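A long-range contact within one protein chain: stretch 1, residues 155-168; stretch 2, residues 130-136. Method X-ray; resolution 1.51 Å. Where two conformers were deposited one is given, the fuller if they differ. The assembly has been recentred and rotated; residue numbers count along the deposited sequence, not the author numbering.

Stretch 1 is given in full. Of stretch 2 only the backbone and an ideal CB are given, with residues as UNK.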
# COMPACT_ATOMS: atom_id res chain seq x y z
N THR A 155 18.43 -11.87 9.81
CA THR A 155 18.90 -11.02 10.89
C THR A 155 18.23 -9.67 10.85
O THR A 155 18.01 -9.14 9.76
CB THR A 155 20.41 -10.75 10.82
OG1 THR A 155 20.73 -10.02 9.61
CG2 THR A 155 21.17 -12.04 10.88
N TRP A 156 17.96 -9.11 12.03
CA TRP A 156 17.61 -7.71 12.23
C TRP A 156 18.79 -6.99 12.82
O TRP A 156 19.41 -7.54 13.81
CB TRP A 156 16.45 -7.58 13.19
CG TRP A 156 15.09 -8.01 12.63
CD1 TRP A 156 14.49 -9.16 12.74
CD2 TRP A 156 14.22 -7.16 11.82
NE1 TRP A 156 13.24 -9.17 12.14
CE2 TRP A 156 13.05 -7.95 11.55
CE3 TRP A 156 14.30 -5.84 11.37
CZ2 TRP A 156 11.98 -7.44 10.76
CZ3 TRP A 156 13.24 -5.35 10.59
CH2 TRP A 156 12.11 -6.14 10.34
N THR A 157 19.13 -5.83 12.34
CA THR A 157 20.22 -5.01 12.85
C THR A 157 19.66 -3.60 13.15
O THR A 157 19.03 -2.97 12.28
CB THR A 157 21.32 -4.98 11.79
OG1 THR A 157 21.60 -6.33 11.37
CG2 THR A 157 22.59 -4.32 12.35
N LYS A 158 19.89 -3.07 14.36
CA LYS A 158 19.64 -1.70 14.66
C LYS A 158 20.52 -0.79 13.91
O LYS A 158 21.70 -1.08 13.69
CB LYS A 158 19.78 -1.42 16.18
CG LYS A 158 18.78 -2.24 16.95
CD LYS A 158 18.68 -1.95 18.42
CE LYS A 158 19.97 -2.45 19.10
NZ LYS A 158 19.58 -2.63 20.51
N LEU A 159 19.99 0.35 13.47
CA LEU A 159 20.75 1.27 12.73
C LEU A 159 20.91 2.53 13.59
O LEU A 159 19.99 3.37 13.73
CB LEU A 159 20.03 1.62 11.44
CG LEU A 159 19.96 0.44 10.46
CD1 LEU A 159 18.90 0.69 9.35
CD2 LEU A 159 21.35 0.12 9.86
N ALA A 160 22.07 2.66 14.26
CA ALA A 160 22.32 3.84 15.11
C ALA A 160 22.10 5.16 14.40
O ALA A 160 21.68 6.19 15.02
CB ALA A 160 23.77 3.78 15.66
N GLY A 161 22.35 5.19 13.09
CA GLY A 161 22.19 6.41 12.34
C GLY A 161 20.77 6.68 11.86
O GLY A 161 20.57 7.68 11.16
N CYS A 162 19.85 5.80 12.26
CA CYS A 162 18.38 5.96 11.92
C CYS A 162 17.47 6.04 13.14
O CYS A 162 16.65 5.18 13.38
CB CYS A 162 17.92 4.80 11.04
SG CYS A 162 18.86 4.56 9.52
N PRO A 163 17.62 7.12 13.94
CA PRO A 163 16.82 7.39 15.05
C PRO A 163 15.43 7.80 14.61
O PRO A 163 15.27 8.44 13.56
CB PRO A 163 17.52 8.63 15.67
CG PRO A 163 18.14 9.33 14.55
CD PRO A 163 18.65 8.16 13.74
N VAL A 164 14.45 7.47 15.43
CA VAL A 164 13.10 7.90 15.16
C VAL A 164 12.85 9.37 15.45
O VAL A 164 11.90 9.96 14.92
CB VAL A 164 12.07 6.97 15.85
CG1 VAL A 164 12.02 7.19 17.34
CG2 VAL A 164 10.70 7.12 15.23
N LYS A 165 13.61 10.00 16.38
CA LYS A 165 13.29 11.35 16.77
C LYS A 165 12.96 12.33 15.68
O LYS A 165 11.93 13.03 15.81
CB LYS A 165 14.40 11.96 17.67
CG LYS A 165 14.05 13.29 18.33
CD LYS A 165 15.28 13.71 19.23
CE LYS A 165 15.14 15.11 19.77
NZ LYS A 165 13.91 15.22 20.59
N PRO A 166 13.75 12.39 14.55
CA PRO A 166 13.51 13.40 13.52
C PRO A 166 12.07 13.34 12.93
O PRO A 166 11.59 14.34 12.46
CB PRO A 166 14.56 13.11 12.42
CG PRO A 166 15.61 12.36 13.12
CD PRO A 166 14.99 11.64 14.26
N LEU A 167 11.47 12.15 12.90
CA LEU A 167 10.09 12.03 12.26
C LEU A 167 8.98 12.16 13.25
O LEU A 167 7.82 12.25 12.83
CB LEU A 167 9.99 10.71 11.50
CG LEU A 167 9.99 9.38 12.28
CD1 LEU A 167 8.72 9.09 13.05
CD2 LEU A 167 10.27 8.24 11.30
N VAL A 168 9.21 12.29 14.57
CA VAL A 168 8.09 12.25 15.49
C VAL A 168 7.25 13.52 15.32
O VAL A 168 7.72 14.66 15.24
CB VAL A 168 8.62 12.09 16.93
CG1 VAL A 168 7.54 12.16 17.98
CG2 VAL A 168 9.45 10.84 17.07
N UNK A 130 16.03 -5.49 1.43
CA UNK A 130 15.97 -5.58 2.90
C UNK A 130 14.66 -4.98 3.37
O UNK A 130 13.97 -4.33 2.59
CB UNK A 130 17.15 -4.87 3.55
N UNK A 131 14.31 -5.23 4.62
CA UNK A 131 13.03 -4.71 5.19
C UNK A 131 13.36 -3.72 6.29
O UNK A 131 13.97 -4.13 7.33
CB UNK A 131 12.15 -5.84 5.74
N UNK A 132 13.06 -2.46 6.11
CA UNK A 132 13.37 -1.37 7.08
C UNK A 132 12.12 -1.09 7.86
O UNK A 132 11.02 -0.92 7.25
CB UNK A 132 13.87 -0.10 6.39
N UNK A 133 12.26 -1.00 9.19
CA UNK A 133 11.11 -0.55 10.02
C UNK A 133 11.55 0.59 10.92
O UNK A 133 12.74 0.65 11.33
CB UNK A 133 10.55 -1.70 10.86
N UNK A 134 10.59 1.47 11.23
CA UNK A 134 10.87 2.51 12.16
C UNK A 134 9.59 2.96 12.84
O UNK A 134 8.50 2.89 12.26
CB UNK A 134 11.56 3.68 11.46
N UNK A 135 9.75 3.44 14.07
CA UNK A 135 8.60 3.80 14.89
C UNK A 135 7.72 2.70 15.37
O UNK A 135 8.05 1.51 15.38
CB UNK A 135 7.72 4.78 14.11
N UNK A 136 6.53 3.09 15.81
CA UNK A 136 5.48 2.15 16.13
C UNK A 136 5.38 2.02 17.67
O UNK A 136 6.00 1.10 18.22
CB UNK A 136 5.75 0.80 15.47

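Position 130 precedes the strand, and nothing of stretch 1 lies within 5.5 Å of its ideal CB. The backbone angles, -86/166, are open to most residues, so stretch 1 sets no preference. The deposited residue is Lys130, whose extended chain makes no contact with stretch 1.

At position 131, phi/psi of -115/113 are those of a strand, and the CA-to-CB bond points toward stretch 1. The ideal CB lies 4.6 Å from Trp156 CH2, so the outer end of the indole is what this site meets. A carbon surface with no donor or acceptor close by suits an aliphatic side chain; valine, isoleucine or leucine would all be reasonable. The residue is Ile131. Its CG2 is 4.4 Å from Trp156 CH2, while CG1 and CD1 lead away from the contact. The closer approach is by the backbone: Ile131 O is 3.6 Å from Trp156 CZ3, oblique to the ring.

Position 132 points away at CA-to-CB, and its ideal CB has no neighbour in stretch 1 within 5.5 Å. A small residue there would leave the apolar groups of Leu159 and Cys162 unmet from this site; a long apolar or aromatic side chain that turns back could reach them. Phe132 does so, with chi1 at 174° (t). Its CE1 lies 4.0 Å from Leu159 CD1 and 4.2 Å from Cys162 CB, and both of these carbons sit at the ring edge, near its plane. Cys162 SG adds an oblique sulfur-aromatic contact, 5.4 Å from the ring centroid. The backbone hydrogen bond from Cys162 N to Leu159 O, 2.8 Å, closes the type I turn that carries both partners.

At position 133 the CA-to-CB bond points sideways, with the ideal CB 4.5 Å from Trp156 CZ3. The indole again favours an apolar group, and a beta-branched one is at home on strand angles of -128/150; valine, isoleucine and threonine are candidates. The residue is Val133, whose CG1 is 3.9 Å from Trp156 CH2.

Position 134 points toward stretch 1, its ideal CB 4.7 Å from Leu167 CD2 and 5.2 Å from Val164 CG2. Methyl groups and the chain from Cys162 to Val164 offer space for a sizeable aliphatic: leucine, isoleucine or methionine. Ile134 fills it. CG2 meets Leu167 CD2 at 3.9 Å and CG1 meets Val164 CG2 at 4.0 Å. With chi1 and chi2 both t, CD1 extends to 3.7 Å from Cys162 O and 3.9 Å from Val164 CA.

Position 135 has a phi of 68°, which favours glycine, and an ideal CB would stand 3.9 Å from Val164 CG2. The ideal CB would be 4.5 Å from Leu167 CD1 too, so a small side chain would not be excluded by stretch 1; the positive phi is the stronger argument for glycine. Gly135 is deposited, and its CA packs 3.9 Å from Val164 CG2.

Position 136 faces away. At 103/96 an ideal CB would jam against the preceding carbonyl O, so the backbone alone calls for glycine, and Gly136 is found.

Stretch 2, residues 130-136: KIFVIGG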
# COMPACT_ATOMS: atom_id res chain seq x y z
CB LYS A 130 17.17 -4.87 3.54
CG LYS A 130 18.45 -5.63 3.23
CD LYS A 130 19.62 -4.98 3.92
CE LYS A 130 20.87 -5.81 3.64
NZ LYS A 130 22.07 -5.07 4.11
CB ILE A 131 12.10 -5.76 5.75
CG1 ILE A 131 11.86 -6.97 4.87
CG2 ILE A 131 10.85 -5.09 6.26
CD1 ILE A 131 11.32 -6.71 3.47
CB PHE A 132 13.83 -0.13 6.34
CG PHE A 132 14.05 1.08 7.16
CD1 PHE A 132 15.06 1.14 8.12
CD2 PHE A 132 13.20 2.18 7.02
CE1 PHE A 132 15.33 2.34 8.78
CE2 PHE A 132 13.43 3.36 7.76
CZ PHE A 132 14.50 3.44 8.64
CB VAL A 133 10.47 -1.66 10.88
CG1 VAL A 133 10.06 -2.88 10.08
CG2 VAL A 133 11.43 -2.18 11.95
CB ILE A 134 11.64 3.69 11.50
CG1 ILE A 134 12.29 4.63 12.57
CG2 ILE A 134 10.73 4.48 10.53
CD1 ILE A 134 13.28 5.59 12.00
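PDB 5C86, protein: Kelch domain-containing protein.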